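Local coordinates for S-layer domain-containing protein (Ruminiclostridium thermocellum ATCC 27405, PDB 4QVS), which is of unknown function but belongs to the concanavalin A-like lectin and glucanase superfamily and is probably attached to the bacterial cell surface, at residues F22-K26 against G27-N31; G154-V157 against G158-N161; A210-A213 against D214-K217. All coordinates share one frame; numbering follows the deposited sequence. Where two conformers were deposited one is given.

Contact 1 of 3, residues F22-K26 against G27-N31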
ATOM      1  N   PHE A  22       5.251  -9.068 -31.913  1.00 47.50           N
ATOM      2  CA  PHE A  22       5.995  -9.764 -30.873  1.00 55.66           C
ATOM      3  C   PHE A  22       5.339 -11.101 -30.545  1.00 54.38           C
ATOM      4  O   PHE A  22       4.145 -11.194 -30.221  1.00 57.27           O
ATOM      5  CB  PHE A  22       6.110  -8.852 -29.663  1.00 54.36           C
ATOM      6  CG  PHE A  22       6.899  -7.612 -29.951  1.00 51.43           C
ATOM      7  CD1 PHE A  22       8.284  -7.623 -29.873  1.00 51.60           C
ATOM      8  CD2 PHE A  22       6.263  -6.451 -30.366  1.00 54.48           C
ATOM      9  CE1 PHE A  22       9.023  -6.490 -30.182  1.00 56.03           C
ATOM     10  CE2 PHE A  22       6.998  -5.312 -30.688  1.00 52.78           C
ATOM     11  CZ  PHE A  22       8.373  -5.320 -30.583  1.00 54.30           C
ATOM     12  N   LYS A  23       6.132 -12.151 -30.654  1.00 49.51           N
ATOM     13  CA  LYS A  23       5.603 -13.499 -30.501  1.00 51.36           C
ATOM     14  C   LYS A  23       5.374 -13.905 -29.076  1.00 49.72           C
ATOM     15  O   LYS A  23       5.926 -13.312 -28.117  1.00 54.56           O
ATOM     16  CB  LYS A  23       6.562 -14.525 -31.120  1.00 61.49           C
ATOM     17  CG  LYS A  23       7.844 -14.708 -30.321  1.00 58.69           C
ATOM     18  CD  LYS A  23       8.703 -15.826 -30.864  1.00 67.25           C
ATOM     19  CE  LYS A  23       9.988 -15.902 -30.046  1.00 74.60           C
ATOM     20  NZ  LYS A  23      10.819 -17.075 -30.419  1.00 74.72           N
ATOM     21  N   ASP A  24       4.512 -14.907 -28.961  1.00 46.21           N
ATOM     22  CA  ASP A  24       4.259 -15.610 -27.735  1.00 52.62           C
ATOM     23  C   ASP A  24       5.345 -16.698 -27.624  1.00 53.87           C
ATOM     24  O   ASP A  24       5.328 -17.649 -28.373  1.00 55.69           O
ATOM     25  CB  ASP A  24       2.924 -16.313 -27.825  1.00 54.44           C
ATOM     26  CG  ASP A  24       2.727 -17.289 -26.717  1.00 54.63           C
ATOM     27  OD1 ASP A  24       3.460 -17.187 -25.715  1.00 61.40           O
ATOM     28  OD2 ASP A  24       1.846 -18.149 -26.846  1.00 52.42           O
ATOM     29  N   TYR A  25       6.267 -16.559 -26.687  0.50 52.47           N
ATOM     30  CA  TYR A  25       7.311 -17.578 -26.497  0.50 55.46           C
ATOM     31  C   TYR A  25       6.808 -18.978 -26.174  0.50 55.60           C
ATOM     32  O   TYR A  25       7.513 -19.953 -26.408  0.50 60.03           O
ATOM     33  CB  TYR A  25       8.289 -17.130 -25.433  0.50 56.20           C
ATOM     34  CG  TYR A  25       9.286 -16.192 -26.006  0.50 56.34           C
ATOM     35  CD1 TYR A  25       8.949 -14.877 -26.271  0.50 54.64           C
ATOM     36  CD2 TYR A  25      10.557 -16.636 -26.336  0.50 57.06           C
ATOM     37  CE1 TYR A  25       9.863 -14.022 -26.822  0.50 57.45           C
ATOM     38  CE2 TYR A  25      11.480 -15.782 -26.890  0.50 57.94           C
ATOM     39  CZ  TYR A  25      11.130 -14.479 -27.129  0.50 53.47           C
ATOM     40  OH  TYR A  25      12.058 -13.644 -27.677  0.50 56.24           O
ATOM     41  N   LYS A  26       5.593 -19.086 -25.645  1.00 55.02           N
ATOM     42  CA  LYS A  26       5.017 -20.412 -25.337  1.00 54.97           C
ATOM     43  C   LYS A  26       4.482 -21.063 -26.635  1.00 56.84           C
ATOM     44  O   LYS A  26       4.173 -22.234 -26.646  1.00 59.18           O
ATOM     45  CB  LYS A  26       3.894 -20.323 -24.299  1.00 58.00           C
ATOM     46  CG  LYS A  26       4.328 -19.891 -22.902  1.00 68.15           C
ATOM     47  CD  LYS A  26       5.061 -20.998 -22.181  1.00 65.85           C
ATOM     48  CE  LYS A  26       5.944 -20.448 -21.062  1.00 73.84           C
ATOM     49  NZ  LYS A  26       7.086 -21.361 -20.711  1.00 66.96           N
ATOM     50  N   GLY A  27       4.357 -20.296 -27.719  1.00 55.35           N
ATOM     51  CA  GLY A  27       3.923 -20.866 -29.017  1.00 49.93           C
ATOM     52  C   GLY A  27       2.529 -21.412 -28.931  1.00 51.37           C
ATOM     53  O   GLY A  27       2.253 -22.488 -29.445  1.00 59.02           O
ATOM     54  N   ASN A  28       1.658 -20.686 -28.233  1.00 54.68           N
ATOM     55  CA  ASN A  28       0.237 -21.049 -28.127  1.00 53.59           C
ATOM     56  C   ASN A  28      -0.695 -19.976 -28.655  1.00 52.20           C
ATOM     57  O   ASN A  28      -1.869 -20.251 -28.871  1.00 58.78           O
ATOM     58  CB  ASN A  28      -0.158 -21.348 -26.687  1.00 56.04           C
ATOM     59  CG  ASN A  28       0.601 -22.512 -26.094  1.00 61.23           C
ATOM     60  OD1 ASN A  28       1.188 -22.403 -24.999  1.00 69.51           O
ATOM     61  ND2 ASN A  28       0.613 -23.627 -26.803  1.00 52.71           N
ATOM     62  N   HIS A  29      -0.198 -18.762 -28.872  1.00 51.04           N
ATOM     63  CA  HIS A  29      -1.052 -17.661 -29.308  1.00 54.46           C
ATOM     64  C   HIS A  29      -0.333 -16.822 -30.332  1.00 55.27           C
ATOM     65  O   HIS A  29       0.905 -16.891 -30.469  1.00 54.69           O
ATOM     66  CB  HIS A  29      -1.551 -16.819 -28.103  1.00 45.18           C
ATOM     67  CG  HIS A  29      -2.279 -17.633 -27.079  1.00 49.59           C
ATOM     68  ND1 HIS A  29      -3.628 -17.926 -27.171  1.00 49.29           N
ATOM     69  CD2 HIS A  29      -1.836 -18.258 -25.961  1.00 52.17           C
ATOM     70  CE1 HIS A  29      -3.982 -18.681 -26.148  1.00 53.56           C
ATOM     71  NE2 HIS A  29      -2.911 -18.908 -25.407  1.00 57.64           N
ATOM     72  N   GLY A  30      -1.133 -16.077 -31.092  1.00 51.78           N
ATOM     73  CA  GLY A  30      -0.625 -15.165 -32.106  1.00 48.78           C
ATOM     74  C   GLY A  30       0.225 -14.038 -31.564  1.00 50.60           C
ATOM     75  O   GLY A  30       0.437 -13.895 -30.337  1.00 46.12           O
ATOM     76  N   ASN A  31       0.699 -13.217 -32.490  1.00 45.18           N
ATOM     77  CA  ASN A  31       1.578 -12.139 -32.155  1.00 49.00           C
ATOM     78  C   ASN A  31       0.893 -10.990 -31.464  1.00 56.04           C
ATOM     79  O   ASN A  31      -0.240 -10.649 -31.805  1.00 46.04           O
ATOM     80  CB  ASN A  31       2.263 -11.634 -33.408  1.00 45.54           C
ATOM     81  CG  ASN A  31       3.127 -12.688 -34.056  1.00 51.18           C
ATOM     82  OD1 ASN A  31       3.567 -13.628 -33.379  1.00 45.41           O
ATOM     83  ND2 ASN A  31       3.378 -12.550 -35.365  1.00 44.88           N
TER
HETATM   84  O   HOH W   1       3.053 -15.473 -31.479  1.00 58.48           O
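The imidazole of H29 is met at its edge, near the ring plane, by the carboxylate of D24, with OD2 3.8 Å from H29 CD2. The D24 carboxylate, also flat, takes N-H groups from above its plane: N28 N gives OD2 a hydrogen bond of 2.9 Å, 44° out of that plane, and K26 N reaches OD1 at 2.9 Å. The bond from H29 N to D24 OD2 is weak. With D24 CG anti to its own N (chi1 168°), the carboxylate reaches forward into the turn, beside the N-H groups of K26 and N28. The K26 bond makes an Asx turn within a type I beta turn, closed by G27 N to D24 O at 2.9 Å; glycine suits the positive phi of 64° there. A water ties the two ends of the loop together: it accepts from D24 N at 3.0 Å and donates to H29 O at 2.8 Å and to N31 OD1 at 2.7 Å. The amide of N31 can serve two neighbours, its ND2 bonding E21 OE1. W8 N also bonds D24 OD1, joining this loop, between strands 21-22 and 32-35, to strand 7-9. Several N-H groups thus converge on one buried carboxylate, which should favour its charged form and make a short aspartate apt here.

Contact 2 of 3, residues G154-V157 against G158-N161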
ATOM      1  N   GLY A 154      -8.584   4.603   8.364  1.00 70.20           N
ATOM      2  CA  GLY A 154      -9.657   3.678   8.756  1.00 73.91           C
ATOM      3  C   GLY A 154      -9.783   2.386   7.977  1.00 73.98           C
ATOM      4  O   GLY A 154     -10.765   1.654   8.151  1.00 59.57           O
ATOM      5  N   GLU A 155      -8.778   2.118   7.142  1.00 74.09           N
ATOM      6  CA  GLU A 155      -8.704   0.920   6.334  1.00 71.48           C
ATOM      7  C   GLU A 155      -7.619   0.026   6.880  1.00 65.97           C
ATOM      8  O   GLU A 155      -6.518   0.475   7.157  1.00 69.82           O
ATOM      9  CB  GLU A 155      -8.379   1.278   4.884  1.00 79.63           C
ATOM     10  CG  GLU A 155      -7.719   0.153   4.090  1.00 84.20           C
ATOM     11  CD  GLU A 155      -7.228   0.614   2.727  1.00 90.43           C
ATOM     12  OE1 GLU A 155      -7.930   1.423   2.081  1.00 94.38           O
ATOM     13  OE2 GLU A 155      -6.146   0.162   2.293  1.00 80.04           O
ATOM     14  N   ASN A 156      -7.941  -1.253   7.005  1.00 62.69           N
ATOM     15  CA  ASN A 156      -7.013  -2.266   7.489  1.00 63.73           C
ATOM     16  C   ASN A 156      -5.949  -2.565   6.448  1.00 67.50           C
ATOM     17  O   ASN A 156      -6.263  -3.008   5.323  1.00 66.33           O
ATOM     18  CB  ASN A 156      -7.781  -3.537   7.868  1.00 63.17           C
ATOM     19  CG  ASN A 156      -6.865  -4.685   8.217  1.00 60.89           C
ATOM     20  OD1 ASN A 156      -5.667  -4.604   7.987  1.00 65.85           O
ATOM     21  ND2 ASN A 156      -7.427  -5.766   8.778  1.00 61.02           N
ATOM     22  N   VAL A 157      -4.691  -2.353   6.829  1.00 65.47           N
ATOM     23  CA  VAL A 157      -3.541  -2.513   5.919  1.00 67.77           C
ATOM     24  C   VAL A 157      -2.460  -3.532   6.371  1.00 68.52           C
ATOM     25  O   VAL A 157      -1.383  -3.605   5.784  1.00 61.87           O
ATOM     26  CB  VAL A 157      -2.905  -1.130   5.619  1.00 69.80           C
ATOM     27  CG1 VAL A 157      -3.876  -0.263   4.813  1.00 72.80           C
ATOM     28  CG2 VAL A 157      -2.488  -0.416   6.914  1.00 70.86           C
ATOM     29  N   GLY A 158      -2.761  -4.321   7.399  1.00 72.01           N
ATOM     30  CA  GLY A 158      -1.846  -5.337   7.904  1.00 65.71           C
ATOM     31  C   GLY A 158      -2.324  -5.865   9.249  1.00 65.45           C
ATOM     32  O   GLY A 158      -2.995  -5.150   9.988  1.00 64.49           O
ATOM     33  N   GLU A 159      -1.993  -7.127   9.534  1.00 66.83           N
ATOM     34  CA  GLU A 159      -2.300  -7.824  10.793  1.00 72.41           C
ATOM     35  C   GLU A 159      -1.218  -8.843  11.119  1.00 72.28           C
ATOM     36  O   GLU A 159      -0.499  -9.334  10.246  1.00 73.27           O
ATOM     37  CB  GLU A 159      -3.585  -8.651  10.720  1.00 80.49           C
ATOM     38  CG  GLU A 159      -4.905  -7.931  10.784  1.00 81.59           C
ATOM     39  CD  GLU A 159      -6.041  -8.912  10.542  1.00 83.94           C
ATOM     40  OE1 GLU A 159      -5.977 -10.059  11.039  1.00 87.35           O
ATOM     41  OE2 GLU A 159      -6.985  -8.547   9.827  1.00 87.98           O
ATOM     42  N   ASN A 160      -1.146  -9.192  12.388  1.00 70.46           N
ATOM     43  CA  ASN A 160      -0.247 -10.228  12.830  1.00 76.26           C
ATOM     44  C   ASN A 160      -0.952 -10.839  14.019  1.00 83.12           C
ATOM     45  O   ASN A 160      -0.983 -10.277  15.118  1.00 79.94           O
ATOM     46  CB  ASN A 160       1.138  -9.685  13.174  1.00 71.98           C
ATOM     47  CG  ASN A 160       2.069 -10.758  13.715  1.00 77.39           C
ATOM     48  OD1 ASN A 160       1.617 -11.791  14.215  1.00 83.34           O
ATOM     49  ND2 ASN A 160       3.376 -10.507  13.643  1.00 74.00           N
ATOM     50  N   ASN A 161      -1.504 -12.012  13.772  1.00 84.84           N
ATOM     51  CA  ASN A 161      -2.295 -12.729  14.747  1.00 88.92           C
ATOM     52  C   ASN A 161      -1.458 -13.494  15.778  1.00 84.35           C
ATOM     53  O   ASN A 161      -2.009 -14.209  16.599  1.00 90.07           O
ATOM     54  CB  ASN A 161      -3.240 -13.667  13.981  1.00 90.97           C
ATOM     55  CG  ASN A 161      -4.066 -12.926  12.920  1.00 93.81           C
ATOM     56  OD1 ASN A 161      -4.453 -11.770  13.105  1.00 95.08           O
ATOM     57  ND2 ASN A 161      -4.329 -13.588  11.804  1.00 99.28           N
TER
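The side chains of N156 and E159 cross at about a right angle, with the amide and carboxylate planes turned 37° apart. N156 ND2 gives E159 OE2 a hydrogen bond of 3.0 Å; the acceptor lies in the amide plane, and OE2 offers its anti lone pair, on the side away from OE1. The other end of the same amide faces the backbone: G158 N donates to N156 OD1 at 3.0 Å, almost in line with the C=O bond. N156 CG lies anti to the backbone N (chi1 173°), which carries the amide forward along the chain, while the extended E159 chain brings its carboxylate back to ND2. Both residues rest on T149 of strand 147-152, the partner in this hairpin. V157 and G158 both pair with L150, consistent with a beta bulge; such an extra residue would explain how N156 and E159, three apart, come to the same side. Glycine suits the phi of 168° at G158. V157 packs on L150 and I152, and also against S127 of the second subunit. An amide, donor and acceptor at once, is right for N156: the backbone bond holds its rotation, and the N-H is aimed at a carboxylate whose negative charge should strengthen the link.

Contact 3 of 3, residues A210-A213 against D214-K217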
ATOM      1  N   ALA A 210      -8.966  -2.074  22.256  1.00 64.71           N
ATOM      2  CA  ALA A 210      -8.795  -2.085  20.825  1.00 63.04           C
ATOM      3  C   ALA A 210     -10.091  -1.605  20.148  1.00 62.75           C
ATOM      4  O   ALA A 210     -11.127  -2.241  20.258  1.00 60.98           O
ATOM      5  CB  ALA A 210      -8.438  -3.488  20.386  1.00 68.69           C
ATOM      6  N   LEU A 211     -10.055  -0.454  19.494  1.00 57.08           N
ATOM      7  CA  LEU A 211     -11.245   0.018  18.811  1.00 57.66           C
ATOM      8  C   LEU A 211     -11.543  -0.899  17.614  1.00 61.83           C
ATOM      9  O   LEU A 211     -10.639  -1.573  17.107  1.00 57.91           O
ATOM     10  CB  LEU A 211     -11.089   1.454  18.343  1.00 55.57           C
ATOM     11  CG  LEU A 211     -11.414   2.546  19.358  1.00 54.15           C
ATOM     12  CD1 LEU A 211     -10.515   2.517  20.606  1.00 60.62           C
ATOM     13  CD2 LEU A 211     -11.264   3.885  18.669  1.00 53.06           C
ATOM     14  N   SER A 212     -12.814  -0.951  17.214  1.00 58.89           N
ATOM     15  CA  SER A 212     -13.260  -1.741  16.063  1.00 61.97           C
ATOM     16  C   SER A 212     -12.954  -0.937  14.834  1.00 67.27           C
ATOM     17  O   SER A 212     -12.677   0.267  14.932  1.00 65.86           O
ATOM     18  CB  SER A 212     -14.778  -1.875  16.095  1.00 60.29           C
ATOM     19  OG  SER A 212     -15.301  -0.585  15.824  1.00 64.51           O
ATOM     20  N   ALA A 213     -13.125  -1.548  13.660  1.00 71.28           N
ATOM     21  CA  ALA A 213     -12.793  -0.859  12.423  1.00 69.00           C
ATOM     22  C   ALA A 213     -13.654   0.400  12.190  1.00 71.89           C
ATOM     23  O   ALA A 213     -13.113   1.473  11.878  1.00 62.46           O
ATOM     24  CB  ALA A 213     -12.850  -1.809  11.240  1.00 78.72           C
ATOM     25  N   ASP A 214     -14.973   0.322  12.349  1.00 76.47           N
ATOM     26  CA  ASP A 214     -15.760   1.544  12.100  1.00 82.46           C
ATOM     27  C   ASP A 214     -15.521   2.581  13.218  1.00 79.71           C
ATOM     28  O   ASP A 214     -15.672   3.798  12.998  1.00 72.62           O
ATOM     29  CB  ASP A 214     -17.237   1.275  11.767  1.00 95.66           C
ATOM     30  CG  ASP A 214     -18.004   0.725  12.919  1.00 95.21           C
ATOM     31  OD1 ASP A 214     -17.431  -0.016  13.751  1.00 95.41           O
ATOM     32  OD2 ASP A 214     -19.198   1.040  12.977  1.00 95.06           O
ATOM     33  N   GLU A 215     -15.111   2.120  14.404  1.00 74.79           N
ATOM     34  CA  GLU A 215     -14.703   3.068  15.425  1.00 72.17           C
ATOM     35  C   GLU A 215     -13.490   3.813  14.868  1.00 64.13           C
ATOM     36  O   GLU A 215     -13.440   5.056  14.873  1.00 63.43           O
ATOM     37  CB  GLU A 215     -14.398   2.391  16.750  1.00 75.50           C
ATOM     38  CG  GLU A 215     -15.661   2.040  17.499  1.00 76.27           C
ATOM     39  CD  GLU A 215     -15.361   1.449  18.839  1.00 78.21           C
ATOM     40  OE1 GLU A 215     -14.681   0.406  18.906  1.00 83.19           O
ATOM     41  OE2 GLU A 215     -15.815   2.037  19.827  1.00 81.79           O
ATOM     42  N   ILE A 216     -12.537   3.056  14.325  1.00 60.82           N
ATOM     43  CA  ILE A 216     -11.374   3.670  13.689  1.00 59.89           C
ATOM     44  C   ILE A 216     -11.804   4.630  12.578  1.00 64.68           C
ATOM     45  O   ILE A 216     -11.324   5.786  12.542  1.00 57.40           O
ATOM     46  CB  ILE A 216     -10.359   2.604  13.183  1.00 69.21           C
ATOM     47  CG1 ILE A 216      -9.764   1.822  14.360  1.00 66.08           C
ATOM     48  CG2 ILE A 216      -9.210   3.254  12.419  1.00 73.74           C
ATOM     49  CD1 ILE A 216      -9.201   2.704  15.457  1.00 65.69           C
ATOM     50  N   LYS A 217     -12.728   4.176  11.700  1.00 66.06           N
ATOM     51  CA  LYS A 217     -13.232   5.018  10.623  1.00 64.15           C
ATOM     52  C   LYS A 217     -13.684   6.368  11.171  1.00 64.64           C
ATOM     53  O   LYS A 217     -13.281   7.431  10.669  1.00 61.55           O
ATOM     54  CB  LYS A 217     -14.411   4.340   9.909  1.00 73.01           C
ATOM     55  CG  LYS A 217     -14.069   3.036   9.205  1.00 75.58           C
ATOM     56  CD  LYS A 217     -15.310   2.432   8.538  1.00 91.02           C
ATOM     57  CE  LYS A 217     -15.022   1.031   8.003  1.00 95.87           C
ATOM     58  NZ  LYS A 217     -13.747   0.960   7.222  1.00 90.75           N
TER
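S212 and E215 grip each other across the first turn of helix 213-219. E215 keeps CG anti to its carbonyl carbon, and its chain runs on extended (chi2 -177°), which carries the carboxylate back beyond the start of the helix. There OE1 receives a hydrogen bond from S212 N at 2.9 Å, nearly straight, using the anti lone pair. Glutamate has just the length for this, and its other oxygen, OE2, forms a salt bridge with R209. S212 holds OG between its backbone N and carbonyl carbon (chi1 69°), which swings the hydroxyl over the helix end: OG donates to D214 OD1 at 3.0 Å, nearly along the C-O axis, and lies 3.1 Å from E215 N. The short chain of D214 suits it to meet a serine only two residues back.

S212 is the N-cap, and the bond from its backbone N to the glutamate three residues on is that of a capping box. The residues flanking these two, L211 just before the cap and I216 four after it, form a hydrophobic staple: L211 CB meets I216 CD1 at 3.7 Å, with the two side chains set obliquely. I216 also packs on A140 and Y151 of the adjoining strands and on T72 of the second subunit. That subunit's T72 OG1 is hydrogen-bonded to L211 N as well. Two backbone bonds start the helix proper, I216 N to S212 O at 2.9 Å and K217 N to A213 O at 2.7 Å. Small and apolar, A213 sits against Y151. The long chain of K217 passes close to the same carbonyl, with CG 3.2 Å from A213 O.

None of the three is a true core contact: contacts 1 and 2 lie at the surface, and contact 3 is partly buried. Contact 1 stands alone, its centre 41 Å from that of contact 2 and 50 Å from that of contact 3, on the opposite side of the chain's centre from both. Contacts 2 and 3 are neighbours in the part of the chain related to concanavalin A-like lectins, joined by a probable hydrogen bond from K217 NZ to G154 O (3.2 Å), and both touch the second subunit. Carboxylates work in each: taking several backbone N-H groups in contact 1, a side-chain amide in contact 2, and the N-H and hydroxyl of the N-cap serine in contact 3, where apolar packing is added.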